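Local coordinates for orotidine 5'-phosphate decarboxylase (Pyrococcus horikoshii, PDB 2CZE), which probably catalyses the decarboxylation of orotidine 5'-monophosphate to uridine 5'-monophosphate, the last step of de novo UMP synthesis, at residues A5-E10 with N31-L36; I103-M108 with G135-G140; I159-I164 with A177-I182. All coordinates share one frame; numbering follows the deposited sequence.

Contact 1. Residues A5-E10 with N31-L36. With U5P (uridine-5'-monophosphate), chain C.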
loop_
_atom_site.group_PDB
_atom_site.type_symbol
_atom_site.label_atom_id
_atom_site.label_comp_id
_atom_site.label_asym_id
_atom_site.label_seq_id
_atom_site.Cartn_x
_atom_site.Cartn_y
_atom_site.Cartn_z
ATOM N N ALA A 5 2.435 -17.001 4.454
ATOM C CA ALA A 5 2.702 -15.743 3.763
ATOM C C ALA A 5 3.766 -16.031 2.719
ATOM O O ALA A 5 4.947 -16.133 3.042
ATOM C CB ALA A 5 3.189 -14.695 4.742
ATOM N N LEU A 6 3.343 -16.165 1.462
ATOM C CA LEU A 6 4.272 -16.496 0.382
ATOM C C LEU A 6 4.926 -15.266 -0.210
ATOM O O LEU A 6 4.503 -14.778 -1.257
ATOM C CB LEU A 6 3.552 -17.268 -0.740
ATOM C CG LEU A 6 3.279 -18.745 -0.481
ATOM C CD1 LEU A 6 2.527 -19.342 -1.651
ATOM C CD2 LEU A 6 4.609 -19.468 -0.251
ATOM N N ASP A 7 5.966 -14.776 0.450
ATOM C CA ASP A 7 6.651 -13.593 -0.029
ATOM C C ASP A 7 7.914 -13.867 -0.836
ATOM O O ASP A 7 8.989 -13.379 -0.516
ATOM C CB ASP A 7 6.952 -12.654 1.142
ATOM C CG ASP A 7 5.689 -12.197 1.848
ATOM O OD1 ASP A 7 4.711 -11.858 1.136
ATOM O OD2 ASP A 7 5.670 -12.177 3.100
ATOM N N VAL A 8 7.775 -14.686 -1.868
ATOM C CA VAL A 8 8.881 -14.962 -2.770
ATOM C C VAL A 8 8.447 -14.307 -4.071
ATOM O O VAL A 8 7.262 -14.053 -4.276
ATOM C CB VAL A 8 9.102 -16.474 -2.995
ATOM C CG1 VAL A 8 9.658 -17.111 -1.722
ATOM C CG2 VAL A 8 7.799 -17.146 -3.408
ATOM N N TYR A 9 9.394 -14.003 -4.949
ATOM C CA TYR A 9 9.027 -13.369 -6.215
ATOM C C TYR A 9 8.509 -14.364 -7.262
ATOM O O TYR A 9 7.627 -14.044 -8.055
ATOM C CB TYR A 9 10.231 -12.660 -6.831
ATOM C CG TYR A 9 10.795 -11.492 -6.048
ATOM C CD1 TYR A 9 9.965 -10.476 -5.558
ATOM C CD2 TYR A 9 12.172 -11.357 -5.879
ATOM C CE1 TYR A 9 10.511 -9.349 -4.930
ATOM C CE2 TYR A 9 12.725 -10.238 -5.248
ATOM C CZ TYR A 9 11.897 -9.244 -4.779
ATOM O OH TYR A 9 12.459 -8.156 -4.141
ATOM N N GLU A 10 9.078 -15.562 -7.252
ATOM C CA GLU A 10 8.776 -16.600 -8.233
ATOM C C GLU A 10 7.496 -17.402 -8.022
ATOM O O GLU A 10 7.353 -18.124 -7.039
ATOM C CB GLU A 10 9.974 -17.543 -8.324
ATOM C CG GLU A 10 11.319 -16.825 -8.566
ATOM C CD GLU A 10 12.016 -16.375 -7.287
ATOM O OE1 GLU A 10 13.154 -15.867 -7.387
ATOM O OE2 GLU A 10 11.447 -16.534 -6.186
ATOM N N ASN A 31 1.344 -11.094 -1.088
ATOM C CA ASN A 31 1.631 -9.680 -0.866
ATOM C C ASN A 31 2.194 -9.156 -2.191
ATOM O O ASN A 31 2.287 -9.905 -3.171
ATOM C CB ASN A 31 2.650 -9.547 0.278
ATOM C CG ASN A 31 2.613 -8.182 0.977
ATOM O OD1 ASN A 31 2.455 -7.134 0.341
ATOM N ND2 ASN A 31 2.800 -8.199 2.302
ATOM N N TRP A 32 2.576 -7.885 -2.235
ATOM C CA TRP A 32 3.077 -7.311 -3.482
ATOM C C TRP A 32 4.302 -8.005 -4.094
ATOM O O TRP A 32 4.441 -8.061 -5.317
ATOM C CB TRP A 32 3.356 -5.808 -3.305
ATOM C CG TRP A 32 2.110 -5.004 -3.065
ATOM C CD1 TRP A 32 1.820 -4.239 -1.967
ATOM C CD2 TRP A 32 0.998 -4.854 -3.964
ATOM N NE1 TRP A 32 0.600 -3.620 -2.129
ATOM C CE2 TRP A 32 0.075 -3.978 -3.344
ATOM C CE3 TRP A 32 0.694 -5.371 -5.231
ATOM C CZ2 TRP A 32 -1.132 -3.602 -3.953
ATOM C CZ3 TRP A 32 -0.512 -5.000 -5.837
ATOM C CH2 TRP A 32 -1.407 -4.122 -5.195
ATOM N N PRO A 33 5.209 -8.542 -3.256
ATOM C CA PRO A 33 6.385 -9.205 -3.844
ATOM C C PRO A 33 6.036 -10.305 -4.853
ATOM O O PRO A 33 6.566 -10.332 -5.961
ATOM C CB PRO A 33 7.123 -9.752 -2.620
ATOM C CG PRO A 33 6.794 -8.717 -1.571
ATOM C CD PRO A 33 5.303 -8.522 -1.785
ATOM N N LEU A 34 5.123 -11.198 -4.484
ATOM C CA LEU A 34 4.745 -12.291 -5.387
ATOM C C LEU A 34 3.922 -11.772 -6.575
ATOM O O LEU A 34 4.110 -12.213 -7.719
ATOM C CB LEU A 34 3.964 -13.363 -4.613
ATOM C CG LEU A 34 3.506 -14.590 -5.414
ATOM C CD1 LEU A 34 4.712 -15.305 -6.005
ATOM C CD2 LEU A 34 2.715 -15.518 -4.506
ATOM N N ILE A 35 3.023 -10.824 -6.315
ATOM C CA ILE A 35 2.206 -10.261 -7.389
ATOM C C ILE A 35 3.099 -9.555 -8.410
ATOM O O ILE A 35 2.926 -9.722 -9.622
ATOM C CB ILE A 35 1.149 -9.273 -6.827
ATOM C CG1 ILE A 35 0.084 -10.055 -6.053
ATOM C CG2 ILE A 35 0.522 -8.484 -7.946
ATOM C CD1 ILE A 35 -0.822 -9.181 -5.191
ATOM N N LEU A 36 4.060 -8.778 -7.918
ATOM C CA LEU A 36 4.994 -8.072 -8.796
ATOM C C LEU A 36 5.831 -9.071 -9.599
ATOM O O LEU A 36 6.065 -8.892 -10.797
ATOM C CB LEU A 36 5.949 -7.200 -7.970
ATOM C CG LEU A 36 5.373 -5.899 -7.417
ATOM C CD1 LEU A 36 6.349 -5.278 -6.442
ATOM C CD2 LEU A 36 5.107 -4.943 -8.566
HETATM N N1 U5P C . 2.781 -8.279 7.811
HETATM C C2 U5P C . 3.579 -8.240 8.963
HETATM N N3 U5P C . 3.221 -7.393 10.017
HETATM C C4 U5P C . 2.077 -6.589 9.923
HETATM C C5 U5P C . 1.290 -6.620 8.776
HETATM C C6 U5P C . 1.643 -7.462 7.727
HETATM O O2 U5P C . 4.597 -8.930 9.061
HETATM O O4 U5P C . 1.763 -5.869 10.869
HETATM C "C1'" U5P C . 3.072 -9.233 6.713
HETATM C "C2'" U5P C . 4.502 -9.121 6.177
HETATM O "O2'" U5P C . 4.520 -8.163 5.116
HETATM C "C3'" U5P C . 4.680 -10.520 5.585
HETATM C "C4'" U5P C . 3.988 -11.382 6.645
HETATM O "O3'" U5P C . 4.012 -10.638 4.325
HETATM O "O4'" U5P C . 2.940 -10.575 7.211
HETATM C "C5'" U5P C . 4.979 -11.752 7.752
HETATM O "O5'" U5P C . 5.984 -12.598 7.192
HETATM P P U5P C . 7.210 -13.191 8.052
HETATM O O1P U5P C . 8.293 -13.628 7.143
HETATM O O2P U5P C . 6.606 -14.388 8.940
HETATM O O3P U5P C . 7.686 -12.041 9.071
HETATM O O HOH W 1 4.035 -12.013 -1.508
#

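Contact 2. Residues I103-M108 with G135-G140. With U5P (uridine-5'-monophosphate), chain C.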
loop_
_atom_site.group_PDB
_atom_site.type_symbol
_atom_site.label_atom_id
_atom_site.label_comp_id
_atom_site.label_asym_id
_atom_site.label_seq_id
_atom_site.Cartn_x
_atom_site.Cartn_y
_atom_site.Cartn_z
ATOM N N ILE A 103 -9.928 -7.252 5.628
ATOM C CA ILE A 103 -9.259 -7.399 6.908
ATOM C C ILE A 103 -8.646 -6.027 7.148
ATOM O O ILE A 103 -7.923 -5.516 6.289
ATOM C CB ILE A 103 -8.160 -8.473 6.848
ATOM C CG1 ILE A 103 -8.811 -9.860 6.704
ATOM C CG2 ILE A 103 -7.312 -8.392 8.092
ATOM C CD1 ILE A 103 -7.829 -10.992 6.313
ATOM N N MET A 104 -8.956 -5.417 8.292
ATOM C CA MET A 104 -8.445 -4.087 8.608
ATOM C C MET A 104 -7.223 -4.114 9.515
ATOM O O MET A 104 -7.188 -4.845 10.493
ATOM C CB MET A 104 -9.542 -3.248 9.279
ATOM C CG MET A 104 -10.750 -2.981 8.386
ATOM S SD MET A 104 -12.107 -2.182 9.275
ATOM C CE MET A 104 -11.404 -0.556 9.576
ATOM N N VAL A 105 -6.217 -3.315 9.180
ATOM C CA VAL A 105 -5.030 -3.249 10.021
ATOM C C VAL A 105 -5.370 -2.440 11.280
ATOM O O VAL A 105 -5.853 -1.310 11.187
ATOM C CB VAL A 105 -3.874 -2.537 9.300
ATOM C CG1 VAL A 105 -2.646 -2.473 10.230
ATOM C CG2 VAL A 105 -3.523 -3.275 8.003
ATOM N N VAL A 106 -5.131 -3.023 12.446
ATOM C CA VAL A 106 -5.387 -2.329 13.699
ATOM C C VAL A 106 -4.047 -1.969 14.341
ATOM O O VAL A 106 -3.820 -0.817 14.684
ATOM C CB VAL A 106 -6.255 -3.191 14.655
ATOM C CG1 VAL A 106 -6.224 -2.618 16.059
ATOM C CG2 VAL A 106 -7.722 -3.193 14.142
ATOM N N GLU A 107 -3.160 -2.948 14.504
ATOM C CA GLU A 107 -1.838 -2.663 15.058
ATOM C C GLU A 107 -0.819 -3.566 14.365
ATOM O O GLU A 107 -1.020 -4.778 14.299
ATOM C CB GLU A 107 -1.795 -2.885 16.576
ATOM C CG GLU A 107 -0.395 -2.697 17.125
ATOM C CD GLU A 107 -0.332 -2.596 18.641
ATOM O OE1 GLU A 107 0.797 -2.705 19.177
ATOM O OE2 GLU A 107 -1.393 -2.403 19.287
ATOM N N MET A 108 0.275 -2.985 13.865
ATOM C CA MET A 108 1.280 -3.777 13.145
ATOM C C MET A 108 2.362 -4.373 14.046
ATOM O O MET A 108 2.523 -3.961 15.185
ATOM C CB MET A 108 1.890 -2.941 12.016
ATOM C CG MET A 108 0.890 -2.614 10.904
ATOM S SD MET A 108 1.584 -1.592 9.573
ATOM C CE MET A 108 2.582 -2.827 8.672
ATOM N N GLY A 135 -11.941 -9.618 9.560
ATOM C CA GLY A 135 -10.963 -9.691 10.630
ATOM C C GLY A 135 -10.067 -8.465 10.683
ATOM O O GLY A 135 -10.237 -7.524 9.905
ATOM N N VAL A 136 -9.116 -8.474 11.612
ATOM C CA VAL A 136 -8.180 -7.369 11.764
ATOM C C VAL A 136 -6.790 -7.921 11.994
ATOM O O VAL A 136 -6.630 -9.076 12.417
ATOM C CB VAL A 136 -8.509 -6.458 12.988
ATOM C CG1 VAL A 136 -9.873 -5.797 12.811
ATOM C CG2 VAL A 136 -8.470 -7.280 14.277
ATOM N N ILE A 137 -5.793 -7.087 11.701
ATOM C CA ILE A 137 -4.394 -7.434 11.920
ATOM C C ILE A 137 -3.995 -6.967 13.316
ATOM O O ILE A 137 -4.212 -5.804 13.667
ATOM C CB ILE A 137 -3.462 -6.735 10.901
ATOM C CG1 ILE A 137 -3.714 -7.290 9.499
ATOM C CG2 ILE A 137 -1.982 -6.934 11.290
ATOM C CD1 ILE A 137 -3.534 -8.791 9.388
ATOM N N ALA A 138 -3.429 -7.886 14.102
ATOM C CA ALA A 138 -2.939 -7.613 15.461
ATOM C C ALA A 138 -1.494 -8.101 15.476
ATOM O O ALA A 138 -1.144 -8.991 14.712
ATOM C CB ALA A 138 -3.757 -8.372 16.500
ATOM N N PRO A 139 -0.648 -7.552 16.368
ATOM C CA PRO A 139 0.775 -7.923 16.466
ATOM C C PRO A 139 1.207 -9.238 17.113
ATOM O O PRO A 139 1.189 -9.377 18.338
ATOM C CB PRO A 139 1.399 -6.708 17.163
ATOM C CG PRO A 139 0.321 -6.274 18.089
ATOM C CD PRO A 139 -0.959 -6.406 17.246
ATOM N N GLY A 140 1.641 -10.179 16.270
ATOM C CA GLY A 140 2.108 -11.464 16.761
ATOM C C GLY A 140 3.359 -11.276 17.609
ATOM O O GLY A 140 3.700 -12.117 18.441
HETATM N N1 U5P C . 2.781 -8.279 7.811
HETATM C C2 U5P C . 3.579 -8.240 8.963
HETATM N N3 U5P C . 3.221 -7.393 10.017
HETATM C C4 U5P C . 2.077 -6.589 9.923
HETATM C C5 U5P C . 1.290 -6.620 8.776
HETATM C C6 U5P C . 1.643 -7.462 7.727
HETATM O O2 U5P C . 4.597 -8.930 9.061
HETATM O O4 U5P C . 1.763 -5.869 10.869
HETATM C "C1'" U5P C . 3.072 -9.233 6.713
HETATM C "C2'" U5P C . 4.502 -9.121 6.177
HETATM O "O2'" U5P C . 4.520 -8.163 5.116
HETATM C "C3'" U5P C . 4.680 -10.520 5.585
HETATM C "C4'" U5P C . 3.988 -11.382 6.645
HETATM O "O3'" U5P C . 4.012 -10.638 4.325
HETATM O "O4'" U5P C . 2.940 -10.575 7.211
HETATM C "C5'" U5P C . 4.979 -11.752 7.752
HETATM O "O5'" U5P C . 5.984 -12.598 7.192
HETATM P P U5P C . 7.210 -13.191 8.052
HETATM O O1P U5P C . 8.293 -13.628 7.143
HETATM O O2P U5P C . 6.606 -14.388 8.940
HETATM O O3P U5P C . 7.686 -12.041 9.071
#

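Contact 3. Residues I159-I164 with A177-I182. With U5P (uridine-5'-monophosphate), chain C.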
loop_
_atom_site.group_PDB
_atom_site.type_symbol
_atom_site.label_atom_id
_atom_site.label_comp_id
_atom_site.label_asym_id
_atom_site.label_seq_id
_atom_site.Cartn_x
_atom_site.Cartn_y
_atom_site.Cartn_z
ATOM N N ILE A 159 -9.171 -12.228 14.452
ATOM C CA ILE A 159 -7.874 -11.590 14.592
ATOM C C ILE A 159 -6.825 -12.465 13.901
ATOM O O ILE A 159 -6.750 -13.675 14.155
ATOM C CB ILE A 159 -7.503 -11.421 16.085
ATOM C CG1 ILE A 159 -8.451 -10.413 16.741
ATOM C CG2 ILE A 159 -6.054 -10.952 16.226
ATOM C CD1 ILE A 159 -8.194 -10.231 18.241
ATOM N N LEU A 160 -6.044 -11.854 13.014
ATOM C CA LEU A 160 -4.981 -12.557 12.304
ATOM C C LEU A 160 -3.685 -11.910 12.803
ATOM O O LEU A 160 -3.567 -10.680 12.845
ATOM C CB LEU A 160 -5.132 -12.392 10.781
ATOM C CG LEU A 160 -6.453 -12.956 10.225
ATOM C CD1 LEU A 160 -7.549 -11.907 10.295
ATOM C CD2 LEU A 160 -6.247 -13.403 8.778
ATOM N N ALA A 161 -2.719 -12.736 13.185
ATOM C CA ALA A 161 -1.478 -12.211 13.728
ATOM C C ALA A 161 -0.205 -12.586 13.000
ATOM O O ALA A 161 0.215 -13.742 13.036
ATOM C CB ALA A 161 -1.349 -12.630 15.209
ATOM N N PRO A 162 0.416 -11.611 12.315
ATOM C CA PRO A 162 1.671 -11.849 11.595
ATOM C C PRO A 162 2.779 -11.536 12.607
ATOM O O PRO A 162 2.487 -11.072 13.712
ATOM C CB PRO A 162 1.610 -10.847 10.452
ATOM C CG PRO A 162 0.912 -9.671 11.087
ATOM C CD PRO A 162 -0.190 -10.328 11.915
ATOM N N GLY A 163 4.037 -11.779 12.248
ATOM C CA GLY A 163 5.125 -11.528 13.180
ATOM C C GLY A 163 5.503 -12.771 13.973
ATOM O O GLY A 163 6.155 -12.675 15.012
ATOM N N ILE A 164 5.079 -13.934 13.483
ATOM C CA ILE A 164 5.372 -15.210 14.120
ATOM C C ILE A 164 6.588 -15.858 13.457
ATOM O O ILE A 164 6.617 -16.017 12.242
ATOM C CB ILE A 164 4.171 -16.168 13.989
ATOM C CG1 ILE A 164 2.906 -15.505 14.571
ATOM C CG2 ILE A 164 4.475 -17.494 14.703
ATOM C CD1 ILE A 164 2.993 -15.165 16.052
ATOM N N ALA A 177 -3.518 -15.662 23.350
ATOM C CA ALA A 177 -3.959 -14.282 23.500
ATOM C C ALA A 177 -5.236 -13.959 22.726
ATOM O O ALA A 177 -5.846 -12.914 22.939
ATOM C CB ALA A 177 -2.849 -13.342 23.086
ATOM N N GLY A 178 -5.632 -14.836 21.811
ATOM C CA GLY A 178 -6.858 -14.581 21.076
ATOM C C GLY A 178 -6.759 -14.499 19.564
ATOM O O GLY A 178 -7.715 -14.095 18.916
ATOM N N ALA A 179 -5.618 -14.867 18.993
ATOM C CA ALA A 179 -5.480 -14.827 17.540
ATOM C C ALA A 179 -6.244 -16.010 16.954
ATOM O O ALA A 179 -6.142 -17.123 17.467
ATOM C CB ALA A 179 -3.991 -14.910 17.141
ATOM N N ASP A 180 -7.012 -15.770 15.895
ATOM C CA ASP A 180 -7.756 -16.833 15.225
ATOM C C ASP A 180 -6.896 -17.432 14.123
ATOM O O ASP A 180 -7.032 -18.613 13.770
ATOM C CB ASP A 180 -9.049 -16.285 14.619
ATOM C CG ASP A 180 -9.998 -15.789 15.671
ATOM O OD1 ASP A 180 -10.187 -14.558 15.781
ATOM O OD2 ASP A 180 -10.525 -16.648 16.404
ATOM N N TYR A 181 -6.025 -16.603 13.562
ATOM C CA TYR A 181 -5.114 -17.057 12.515
ATOM C C TYR A 181 -3.701 -16.613 12.834
ATOM O O TYR A 181 -3.489 -15.499 13.330
ATOM C CB TYR A 181 -5.514 -16.506 11.149
ATOM C CG TYR A 181 -6.826 -17.046 10.649
ATOM C CD1 TYR A 181 -8.025 -16.405 10.953
ATOM C CD2 TYR A 181 -6.872 -18.201 9.876
ATOM C CE1 TYR A 181 -9.229 -16.897 10.505
ATOM C CE2 TYR A 181 -8.086 -18.700 9.415
ATOM C CZ TYR A 181 -9.256 -18.044 9.735
ATOM O OH TYR A 181 -10.458 -18.557 9.297
ATOM N N ILE A 182 -2.752 -17.496 12.530
ATOM C CA ILE A 182 -1.327 -17.282 12.759
ATOM C C ILE A 182 -0.629 -17.161 11.395
ATOM O O ILE A 182 -0.503 -18.128 10.652
ATOM C CB ILE A 182 -0.743 -18.484 13.558
ATOM C CG1 ILE A 182 -1.442 -18.582 14.915
ATOM C CG2 ILE A 182 0.762 -18.340 13.751
ATOM C CD1 ILE A 182 -1.227 -17.350 15.804
HETATM N N1 U5P C . 2.781 -8.279 7.811
HETATM C C2 U5P C . 3.579 -8.240 8.963
HETATM N N3 U5P C . 3.221 -7.393 10.017
HETATM C C4 U5P C . 2.077 -6.589 9.923
HETATM C C5 U5P C . 1.290 -6.620 8.776
HETATM C C6 U5P C . 1.643 -7.462 7.727
HETATM O O2 U5P C . 4.597 -8.930 9.061
HETATM O O4 U5P C . 1.763 -5.869 10.869
HETATM C "C1'" U5P C . 3.072 -9.233 6.713
HETATM C "C2'" U5P C . 4.502 -9.121 6.177
HETATM O "O2'" U5P C . 4.520 -8.163 5.116
HETATM C "C3'" U5P C . 4.680 -10.520 5.585
HETATM C "C4'" U5P C . 3.988 -11.382 6.645
HETATM O "O3'" U5P C . 4.012 -10.638 4.325
HETATM O "O4'" U5P C . 2.940 -10.575 7.211
HETATM C "C5'" U5P C . 4.979 -11.752 7.752
HETATM O "O5'" U5P C . 5.984 -12.598 7.192
HETATM P P U5P C . 7.210 -13.191 8.052
HETATM O O1P U5P C . 8.293 -13.628 7.143
HETATM O O2P U5P C . 6.606 -14.388 8.940
HETATM O O3P U5P C . 7.686 -12.041 9.071
#

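Contact 1. Residues A5-E10 with N31-L36
Asp7 and Asn31 meet beside the ribose of bound uridine-5'-monophosphate, at the C-terminal ends of strands 2-5 and 27-31 of a TIM barrel. Asp7 OD2 accepts a hydrogen bond of 2.6 Å from the ligand's O3'. Asn31 ND2 gives the same O3' a weak bond of 3.4 Å. Both segments therefore hold one ribose hydroxyl, in keeping with the role of Asp7 as a substrate-binding residue. The second carboxylate oxygen, Asp7 OD1, lies 3.2 Å from Asn31 CB. The carboxylate and amide planes are turned 66° apart. Asn31 carries its CG anti to the backbone N (chi1 -157°). This brings the amide beside the ribose, where ND2 faces the ligand and Asn31 OD1 accepts a 2.7 Å bond from Trp32 N on an in-plane lone pair. That bond fixes the rotation of the amide. Asn31 ND2 is also bonded to Asp62 of the second subunit, which shares this ligand site.

No direct hydrogen bond joins the segments; a water bridges them. It is hydrogen-bonded to Asp7 OD1 at 2.7 Å and to Leu6 O, and accepts from Asn31 N and Leu34 N. Leu6 is the centre of an inverse gamma turn. Beyond the water, Leu34 CA makes a CA-H...O contact of 3.3 Å with Val8 O. The two methyls of Leu34 divide the packing: CD2 meets Leu6 CB and CD1 meets Val8 CG2. Ala14 and Leu46, from two further helices, also pack on Leu34. Tyr9 reaches the second subunit, where its hydroxyl is hydrogen-bonded to Leu69 O. Its ring turns an edge to the helix, with Tyr9 CD1 3.4 Å from Pro33 O.

Contact 2. Residues I103-M108 with G135-G140
Val106 has CG1 anti to the backbone N (chi1 166°), which leaves CG2 anti to the carbonyl carbon; CG2 fits against Val136, 3.6 Å from its CB. Glu107 has CG anti to the backbone N and stays extended beyond it. The chain therefore crosses the ring of Pro139 at about a right angle, with Glu107 CB 3.7 Å from Pro139 CD. The contact lies in a beta-alpha-beta unit of the TIM barrel, in which helix 121-131 links two neighbouring parallel strands. Met104 N donates to Gly135 O, and Met104 O accepts from Ile137 N, both at 2.9 Å. Ile137 O then takes two bonds, from Val106 N and Glu107 N. The Glu107 bond is nearly straight (172°) though tilted from the carbonyl plane; the Val106 donor lies in that plane, on a lone pair. Ile103, Val105 and Ile137 share one face of the sheet, and Ile103 CG2 packs 4.0 Å from Ile137 CD1. Met104 and Val136 point to the other face, against helix 121-131. The carboxylate of Glu107 is buried and well satisfied, by Arg142, Arg145, Asn118 and Thr121. At the strand ends the segments reach the nucleotide: Met108 CA is 3.1 Å from the uracil oxygen O4.

Contact 3. Residues I159-I164 with A177-I182
The substrate-binding loop that begins at Pro162 follows strand 158-161, which pairs here with strand 181-184. Ala161 N donates to Tyr181 O at 2.9 Å. The next residue, Pro162, lies against the uracil, its CG 3.4 Å from the ligand's N3. Nearer the start of the strand, Ile159 is gripped through both of its backbone polar atoms. Ile159 O accepts two in-plane bonds, from Asp180 N at 2.7 Å and from Tyr181 N at 3.1 Å. Ile159 N donates to Asp180 OD1, 2.9 Å away, which uses its anti lone pair. The side chain of Asp180, with CG beside its own backbone N (chi1 -65°), turns back to reach that donor. With an alanine at Asp180, Ile159 N would probably lose its mate across the contact, and Arg150 its long, weak ion pair. The Tyr181 bonds pair the two strands of a beta-alpha-beta unit of the TIM barrel, linked by helix 171-177; those of Asp180 tie in the loop just before the second strand. Gly178 ends that helix in a Schellman motif, with positive phi. Leu160 and Tyr181 lie side by side on one face of the sheet, with Leu160 CG 3.8 Å from Tyr181 CB. Ala161 and Ile182 point to the other. There Ile164 crosses Ile182 at about a right angle, and both pack on Ala174. The nearest atoms of that pair are Ile164 CG1 and Ile182 CG2, 3.6 Å apart.

All three contacts are largely buried and touch the same nucleotide, but from different parts of the barrel. Contacts 2 and 3 are sheet contacts built on backbone hydrogen bonds. They are neighbours, since strands 135-137 and 158-161 lie side by side, and Gly140 N is probably hydrogen-bonded to Pro162 O (2.8 Å). The centre of contact 1 lies farther out, about 13 Å from the centre of the chain. It joins a loop to a helix, through a water and apolar packing, and includes the exposed Glu10. It also borders the second subunit far more than contact 2 does, while contact 3 touches no other chain. Contact 1 meets the ribose and contact 2 the uracil; contact 3 touches both through Pro162 and nears the phosphate at Ile164.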